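PDB 2XSG: CCMAN5 from Cellulosimicrobium cellulans, which probably hydrolyses alpha-mannosidic linkages as a family 92 glycoside hydrolase, uncapping mannose-6-phosphate on yeast-made lysosomal enzymes, with a calcium ion bound in its catalytic domain. Local coordinates for residues T208-D221 against Q229-D241. Sequence-based numbering, arbitrary orientation.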
ATOM      1  N   THR A 208      24.372 -19.869   7.678  1.00  5.03           N
ATOM      2  CA  THR A 208      23.767 -21.056   8.273  1.00  4.88           C
ATOM      3  C   THR A 208      24.163 -21.056   9.747  1.00  5.08           C
ATOM      4  O   THR A 208      25.114 -20.361  10.148  1.00  4.26           O
ATOM      5  CB  THR A 208      24.234 -22.375   7.596  1.00  4.87           C
ATOM      6  OG1 THR A 208      25.616 -22.598   7.878  1.00  6.60           O
ATOM      7  CG2 THR A 208      24.024 -22.332   6.069  1.00  5.08           C
ATOM      8  N   LEU A 209      23.414 -21.803  10.547  1.00  4.45           N
ATOM      9  CA  LEU A 209      23.719 -21.949  11.955  1.00  5.26           C
ATOM     10  C   LEU A 209      24.305 -23.334  12.248  1.00  5.37           C
ATOM     11  O   LEU A 209      24.734 -23.600  13.374  1.00  6.01           O
ATOM     12  CB  LEU A 209      22.467 -21.675  12.811  1.00  4.92           C
ATOM     13  CG  LEU A 209      21.836 -20.292  12.612  1.00  5.54           C
ATOM     14  CD1 LEU A 209      20.517 -20.200  13.362  1.00  5.71           C
ATOM     15  CD2 LEU A 209      22.786 -19.170  13.058  1.00  6.51           C
ATOM     16  N   GLN A 210      24.316 -24.197  11.232  1.00  5.28           N
ATOM     17  CA  GLN A 210      24.934 -25.531  11.299  1.00  6.01           C
ATOM     18  C   GLN A 210      25.983 -25.657  10.208  1.00  6.33           C
ATOM     19  O   GLN A 210      25.965 -24.859   9.255  1.00  6.83           O
ATOM     20  CB  GLN A 210      23.876 -26.642  11.160  1.00  5.86           C
ATOM     21  CG  GLN A 210      22.970 -26.776  12.375  1.00  5.07           C
ATOM     22  CD  GLN A 210      21.931 -25.668  12.452  1.00  7.03           C
ATOM     23  OE1 GLN A 210      21.544 -25.230  13.539  1.00  8.22           O
ATOM     24  NE2 GLN A 210      21.475 -25.207  11.295  1.00  4.78           N
ATOM     25  N   PRO A 211      26.947 -26.599  10.361  1.00  7.04           N
ATOM     26  CA  PRO A 211      27.979 -26.735   9.334  1.00  6.91           C
ATOM     27  C   PRO A 211      27.374 -27.189   8.006  1.00  7.63           C
ATOM     28  O   PRO A 211      26.410 -27.978   7.979  1.00  6.93           O
ATOM     29  CB  PRO A 211      28.913 -27.820   9.894  1.00  7.44           C
ATOM     30  CG  PRO A 211      28.698 -27.793  11.370  1.00  7.91           C
ATOM     31  CD  PRO A 211      27.264 -27.391  11.574  1.00  6.74           C
ATOM     32  N   ALA A 212      27.932 -26.676   6.917  1.00  7.09           N
ATOM     33  CA  ALA A 212      27.416 -26.980   5.588  1.00  7.18           C
ATOM     34  C   ALA A 212      28.553 -26.940   4.585  1.00  6.72           C
ATOM     35  O   ALA A 212      29.555 -26.272   4.819  1.00  6.55           O
ATOM     36  CB  ALA A 212      26.313 -25.976   5.198  1.00  7.09           C
ATOM     37  N   THR A 213      28.415 -27.690   3.492  1.00  6.18           N
ATOM     38  CA  THR A 213      29.290 -27.517   2.343  1.00  5.83           C
ATOM     39  C   THR A 213      28.455 -26.828   1.267  1.00  5.84           C
ATOM     40  O   THR A 213      27.236 -26.732   1.384  1.00  5.83           O
ATOM     41  CB  THR A 213      29.881 -28.846   1.803  1.00  6.30           C
ATOM     42  OG1 THR A 213      28.819 -29.752   1.481  1.00  5.76           O
ATOM     43  CG2 THR A 213      30.859 -29.486   2.826  1.00  6.46           C
ATOM     44  N   VAL A 214      29.098 -26.359   0.213  1.00  5.28           N
ATOM     45  CA  VAL A 214      28.399 -25.477  -0.717  1.00  5.43           C
ATOM     46  C   VAL A 214      28.947 -25.543  -2.147  1.00  5.29           C
ATOM     47  O   VAL A 214      30.152 -25.721  -2.373  1.00  5.37           O
ATOM     48  CB  VAL A 214      28.366 -24.019  -0.144  1.00  5.36           C
ATOM     49  CG1 VAL A 214      29.763 -23.544   0.176  1.00  6.94           C
ATOM     50  CG2 VAL A 214      27.600 -23.036  -1.059  1.00  4.93           C
ATOM     51  N   GLN A 215      28.029 -25.460  -3.103  1.00  5.12           N
ATOM     52  CA  GLN A 215      28.347 -25.338  -4.508  1.00  5.10           C
ATOM     53  C   GLN A 215      27.559 -24.169  -5.072  1.00  5.42           C
ATOM     54  O   GLN A 215      26.484 -23.825  -4.555  1.00  5.70           O
ATOM     55  CB  GLN A 215      27.973 -26.611  -5.243  1.00  5.14           C
ATOM     56  CG  GLN A 215      28.880 -27.779  -4.888  1.00  6.52           C
ATOM     57  CD  GLN A 215      28.646 -28.977  -5.775  1.00  8.64           C
ATOM     58  OE1 GLN A 215      27.526 -29.486  -5.882  1.00  8.28           O
ATOM     59  NE2 GLN A 215      29.712 -29.441  -6.424  1.00  8.04           N
ATOM     60  N   THR A 216      28.087 -23.551  -6.122  1.00  4.56           N
ATOM     61  CA  THR A 216      27.422 -22.398  -6.717  1.00  4.16           C
ATOM     62  C   THR A 216      27.157 -22.654  -8.175  1.00  3.30           C
ATOM     63  O   THR A 216      27.710 -23.590  -8.744  1.00  3.33           O
ATOM     64  CB  THR A 216      28.267 -21.132  -6.590  1.00  3.44           C
ATOM     65  OG1 THR A 216      29.496 -21.311  -7.308  1.00  4.26           O
ATOM     66  CG2 THR A 216      28.551 -20.822  -5.111  1.00  3.74           C
ATOM     67  N   TRP A 217      26.305 -21.829  -8.765  1.00  3.49           N
ATOM     68  CA  TRP A 217      26.107 -21.820 -10.216  1.00  3.72           C
ATOM     69  C   TRP A 217      26.066 -20.401 -10.786  1.00  4.00           C
ATOM     70  O   TRP A 217      25.693 -19.458 -10.095  1.00  4.30           O
ATOM     71  CB  TRP A 217      24.845 -22.588 -10.614  1.00  3.49           C
ATOM     72  CG  TRP A 217      23.564 -21.844 -10.388  1.00  4.90           C
ATOM     73  CD1 TRP A 217      23.055 -20.842 -11.159  1.00  5.22           C
ATOM     74  CD2 TRP A 217      22.619 -22.053  -9.332  1.00  5.46           C
ATOM     75  NE1 TRP A 217      21.857 -20.408 -10.647  1.00  5.35           N
ATOM     76  CE2 TRP A 217      21.563 -21.134  -9.528  1.00  5.12           C
ATOM     77  CE3 TRP A 217      22.555 -22.938  -8.245  1.00  6.04           C
ATOM     78  CZ2 TRP A 217      20.450 -21.071  -8.684  1.00  4.95           C
ATOM     79  CZ3 TRP A 217      21.448 -22.869  -7.388  1.00  4.84           C
ATOM     80  CH2 TRP A 217      20.411 -21.944  -7.620  1.00  5.60           C
ATOM     81  N   GLY A 218      26.454 -20.275 -12.048  1.00  3.41           N
ATOM     82  CA  GLY A 218      26.313 -19.044 -12.800  1.00  3.16           C
ATOM     83  C   GLY A 218      25.499 -19.306 -14.056  1.00  3.28           C
ATOM     84  O   GLY A 218      24.772 -20.334 -14.160  1.00  2.68           O
ATOM     85  N   ASP A 219      25.639 -18.406 -15.024  1.00  3.28           N
ATOM     86  CA  ASP A 219      24.748 -18.371 -16.193  1.00  3.69           C
ATOM     87  C   ASP A 219      24.897 -19.521 -17.187  1.00  3.54           C
ATOM     88  O   ASP A 219      24.035 -19.710 -18.058  1.00  3.68           O
ATOM     89  CB  ASP A 219      24.886 -17.033 -16.906  1.00  4.05           C
ATOM     90  CG  ASP A 219      24.325 -15.881 -16.085  1.00  5.29           C
ATOM     91  OD1 ASP A 219      23.078 -15.770 -15.978  1.00  5.62           O
ATOM     92  OD2 ASP A 219      25.138 -15.099 -15.545  1.00  5.80           O
ATOM     93  N   ASP A 220      25.991 -20.267 -17.073  1.00  3.84           N
ATOM     94  CA  ASP A 220      26.183 -21.488 -17.873  1.00  3.99           C
ATOM     95  C   ASP A 220      25.508 -22.717 -17.253  1.00  4.63           C
ATOM     96  O   ASP A 220      25.697 -23.827 -17.733  1.00  3.84           O
ATOM     97  CB  ASP A 220      27.669 -21.762 -18.137  1.00  4.24           C
ATOM     98  CG  ASP A 220      28.488 -22.063 -16.852  1.00  5.71           C
ATOM     99  OD1 ASP A 220      27.916 -22.257 -15.751  1.00  4.32           O
ATOM    100  OD2 ASP A 220      29.740 -22.094 -16.968  1.00  8.73           O
ATOM    101  N   ASP A 221      24.746 -22.510 -16.176  1.00  4.76           N
ATOM    102  CA  ASP A 221      24.063 -23.607 -15.488  1.00  5.99           C
ATOM    103  C   ASP A 221      24.967 -24.701 -14.894  1.00  6.19           C
ATOM    104  O   ASP A 221      24.460 -25.734 -14.476  1.00  6.09           O
ATOM    105  CB  ASP A 221      23.014 -24.254 -16.422  1.00  6.44           C
ATOM    106  CG  ASP A 221      21.844 -23.316 -16.715  1.00  7.96           C
ATOM    107  OD1 ASP A 221      21.540 -22.462 -15.857  1.00  9.15           O
ATOM    108  OD2 ASP A 221      21.249 -23.423 -17.804  1.00  9.64           O
ATOM    109  N   GLN A 229      30.334 -16.138  -7.753  1.00  5.74           N
ATOM    110  CA  GLN A 229      29.635 -15.994  -9.021  1.00  5.21           C
ATOM    111  C   GLN A 229      29.159 -14.563  -9.151  1.00  5.10           C
ATOM    112  O   GLN A 229      28.876 -13.900  -8.153  1.00  4.77           O
ATOM    113  CB  GLN A 229      28.417 -16.934  -9.124  1.00  4.59           C
ATOM    114  CG  GLN A 229      28.696 -18.433  -8.957  1.00  5.24           C
ATOM    115  CD  GLN A 229      29.393 -19.082 -10.157  1.00  3.89           C
ATOM    116  OE1 GLN A 229      29.428 -18.529 -11.237  1.00  3.94           O
ATOM    117  NE2 GLN A 229      29.919 -20.280  -9.961  1.00  4.42           N
ATOM    118  N   ASP A 230      29.057 -14.096 -10.391  1.00  5.10           N
ATOM    119  CA  ASP A 230      28.615 -12.747 -10.675  1.00  5.36           C
ATOM    120  C   ASP A 230      28.033 -12.715 -12.088  1.00  5.03           C
ATOM    121  O   ASP A 230      28.744 -12.928 -13.058  1.00  4.27           O
ATOM    122  CB  ASP A 230      29.807 -11.794 -10.565  1.00  6.31           C
ATOM    123  CG  ASP A 230      29.400 -10.337 -10.550  1.00  8.20           C
ATOM    124  OD1 ASP A 230      28.184 -10.031 -10.561  1.00  8.99           O
ATOM    125  OD2 ASP A 230      30.328  -9.489 -10.516  1.00 12.10           O
ATOM    126  N   GLY A 231      26.740 -12.446 -12.205  1.00  4.15           N
ATOM    127  CA  GLY A 231      26.082 -12.509 -13.514  1.00  3.52           C
ATOM    128  C   GLY A 231      24.631 -12.111 -13.396  1.00  3.03           C
ATOM    129  O   GLY A 231      24.318 -11.066 -12.837  1.00  2.58           O
ATOM    130  N   VAL A 232      23.750 -12.952 -13.928  1.00  3.10           N
ATOM    131  CA  VAL A 232      22.308 -12.711 -13.901  1.00  2.62           C
ATOM    132  C   VAL A 232      21.626 -13.846 -13.143  1.00  2.98           C
ATOM    133  O   VAL A 232      21.052 -13.624 -12.063  1.00  2.65           O
ATOM    134  CB  VAL A 232      21.740 -12.597 -15.325  1.00  2.61           C
ATOM    135  CG1 VAL A 232      20.267 -12.231 -15.284  1.00  2.00           C
ATOM    136  CG2 VAL A 232      22.502 -11.546 -16.106  1.00  2.00           C
ATOM    137  N   ASP A 233      21.705 -15.057 -13.703  1.00  3.22           N
ATOM    138  CA  ASP A 233      21.244 -16.270 -13.015  1.00  3.49           C
ATOM    139  C   ASP A 233      22.422 -16.851 -12.234  1.00  4.11           C
ATOM    140  O   ASP A 233      23.324 -17.485 -12.819  1.00  4.42           O
ATOM    141  CB  ASP A 233      20.722 -17.284 -14.040  1.00  3.24           C
ATOM    142  CG  ASP A 233      20.040 -18.496 -13.408  1.00  4.68           C
ATOM    143  OD1 ASP A 233      20.109 -18.677 -12.177  1.00  3.73           O
ATOM    144  OD2 ASP A 233      19.417 -19.282 -14.167  1.00  6.32           O
ATOM    145  N   THR A 234      22.437 -16.618 -10.921  1.00  3.91           N
ATOM    146  CA  THR A 234      23.421 -17.247 -10.046  1.00  3.46           C
ATOM    147  C   THR A 234      22.691 -17.882  -8.868  1.00  3.81           C
ATOM    148  O   THR A 234      21.505 -17.591  -8.619  1.00  3.71           O
ATOM    149  CB  THR A 234      24.528 -16.246  -9.526  1.00  3.32           C
ATOM    150  OG1 THR A 234      23.949 -15.280  -8.642  1.00  3.57           O
ATOM    151  CG2 THR A 234      25.198 -15.515 -10.677  1.00  2.78           C
ATOM    152  N   GLY A 235      23.395 -18.757  -8.156  1.00  3.22           N
ATOM    153  CA  GLY A 235      22.865 -19.362  -6.952  1.00  3.13           C
ATOM    154  C   GLY A 235      23.873 -20.171  -6.178  1.00  2.98           C
ATOM    155  O   GLY A 235      25.016 -20.346  -6.615  1.00  3.54           O
ATOM    156  N   ALA A 236      23.442 -20.670  -5.024  1.00  2.96           N
ATOM    157  CA  ALA A 236      24.258 -21.547  -4.189  1.00  3.15           C
ATOM    158  C   ALA A 236      23.399 -22.665  -3.602  1.00  3.47           C
ATOM    159  O   ALA A 236      22.202 -22.487  -3.372  1.00  3.37           O
ATOM    160  CB  ALA A 236      24.942 -20.751  -3.079  1.00  3.36           C
ATOM    161  N   ILE A 237      24.009 -23.826  -3.397  1.00  3.37           N
ATOM    162  CA  ILE A 237      23.317 -24.956  -2.782  1.00  3.80           C
ATOM    163  C   ILE A 237      24.085 -25.364  -1.534  1.00  4.12           C
ATOM    164  O   ILE A 237      25.273 -25.685  -1.605  1.00  4.10           O
ATOM    165  CB  ILE A 237      23.133 -26.139  -3.769  1.00  3.74           C
ATOM    166  CG1 ILE A 237      22.413 -25.629  -5.047  1.00  3.83           C
ATOM    167  CG2 ILE A 237      22.372 -27.282  -3.108  1.00  3.89           C
ATOM    168  CD1 ILE A 237      22.069 -26.692  -6.079  1.00  3.22           C
ATOM    169  N   LEU A 238      23.409 -25.279  -0.395  1.00  3.83           N
ATOM    170  CA  LEU A 238      23.985 -25.640   0.897  1.00  4.57           C
ATOM    171  C   LEU A 238      23.573 -27.061   1.227  1.00  4.76           C
ATOM    172  O   LEU A 238      22.402 -27.397   1.110  1.00  4.37           O
ATOM    173  CB  LEU A 238      23.466 -24.694   1.992  1.00  3.92           C
ATOM    174  CG  LEU A 238      23.765 -23.197   1.809  1.00  4.39           C
ATOM    175  CD1 LEU A 238      22.726 -22.320   2.521  1.00  2.95           C
ATOM    176  CD2 LEU A 238      25.197 -22.849   2.263  1.00  4.30           C
ATOM    177  N   THR A 239      24.530 -27.883   1.640  1.00  5.83           N
ATOM    178  CA  THR A 239      24.268 -29.269   2.027  1.00  6.16           C
ATOM    179  C   THR A 239      24.762 -29.491   3.459  1.00  7.16           C
ATOM    180  O   THR A 239      25.905 -29.136   3.803  1.00  6.97           O
ATOM    181  CB  THR A 239      24.916 -30.273   1.043  1.00  6.79           C
ATOM    182  OG1 THR A 239      24.466 -29.993  -0.291  1.00  6.31           O
ATOM    183  CG2 THR A 239      24.533 -31.715   1.392  1.00  6.18           C
ATOM    184  N   PHE A 240      23.878 -30.062   4.277  1.00  7.20           N
ATOM    185  CA  PHE A 240      24.114 -30.282   5.700  1.00  8.00           C
ATOM    186  C   PHE A 240      24.325 -31.764   6.025  1.00  8.25           C
ATOM    187  O   PHE A 240      24.019 -32.642   5.219  1.00  7.24           O
ATOM    188  CB  PHE A 240      22.939 -29.718   6.519  1.00  7.03           C
ATOM    189  CG  PHE A 240      22.674 -28.273   6.255  1.00  7.74           C
ATOM    190  CD1 PHE A 240      21.891 -27.876   5.164  1.00  6.90           C
ATOM    191  CD2 PHE A 240      23.249 -27.291   7.062  1.00  7.70           C
ATOM    192  CE1 PHE A 240      21.662 -26.517   4.904  1.00  6.80           C
ATOM    193  CE2 PHE A 240      23.020 -25.934   6.809  1.00  7.26           C
ATOM    194  CZ  PHE A 240      22.225 -25.549   5.732  1.00  6.00           C
ATOM    195  N   ASP A 241      24.858 -32.025   7.217  1.00  9.25           N
ATOM    196  CA  ASP A 241      24.982 -33.391   7.712  1.00 10.79           C
ATOM    197  C   ASP A 241      23.613 -33.967   8.125  1.00 10.48           C
ATOM    198  O   ASP A 241      22.826 -33.274   8.784  1.00 11.12           O
ATOM    199  CB  ASP A 241      25.941 -33.433   8.904  1.00 10.87           C
ATOM    200  CG  ASP A 241      26.477 -34.828   9.158  1.00 14.11           C
ATOM    201  OD1 ASP A 241      27.614 -35.116   8.716  1.00 19.00           O
ATOM    202  OD2 ASP A 241      25.754 -35.660   9.753  1.00 16.74           O
TER
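Trp217 lies flat on Gly235, the tight part of the contact: with no side chain there, the indole rests directly on backbone. The glycine CA sits 3.3 Å from the six-membered ring centroid, 10° off its normal, a CH-pi contact. CG of Trp217 stands between its backbone N and carbonyl carbon (chi1 78°), which folds the indole back across the partner strand; CZ3 meets Ile237 CG1 edge-on at 3.7 Å. At the opposite edge NE1 donates to Asp233 OD1 (2.9 Å) within the ring plane but from above the carboxylate plane, pinning the ring's rotation. Arg91 makes a salt bridge to the same oxygen, probably offsetting the negative charge that Asp233 shares with Asp221.

On the side of the strand pair carrying Thr216, Val214 and Ala236, Gln229 NE2 gives Thr216 OG1 a nearly straight bond (169°), with Ala226 O as that hydroxyl's further partner. Leu238 follows, and Phe240 receives Ala212 CB over its ring while Thr208 CB lies at the ring's edge.

Exposed Thr213 and its partner Thr239 make the open margin, side chains 4.0 Å apart (OG1 to CB). The type I turn from Gly218 to Asp221 is looser too: its three aspartates face solvent while Gly218 stays buried. Even there Asp219 spreads its carboxylate over successive amides: OD1 takes Asp233 N at 2.8 Å, OD2 Val232 N at 3.0 Å through its syn lone pair.

Paired backbone bonds from Thr213-Thr239 to Trp217-Gly235 join strands 212-217 and 235-240 within a five-stranded antiparallel sheet, consistent with the beta-sandwich N-terminal domain of family 92 glycoside hydrolases.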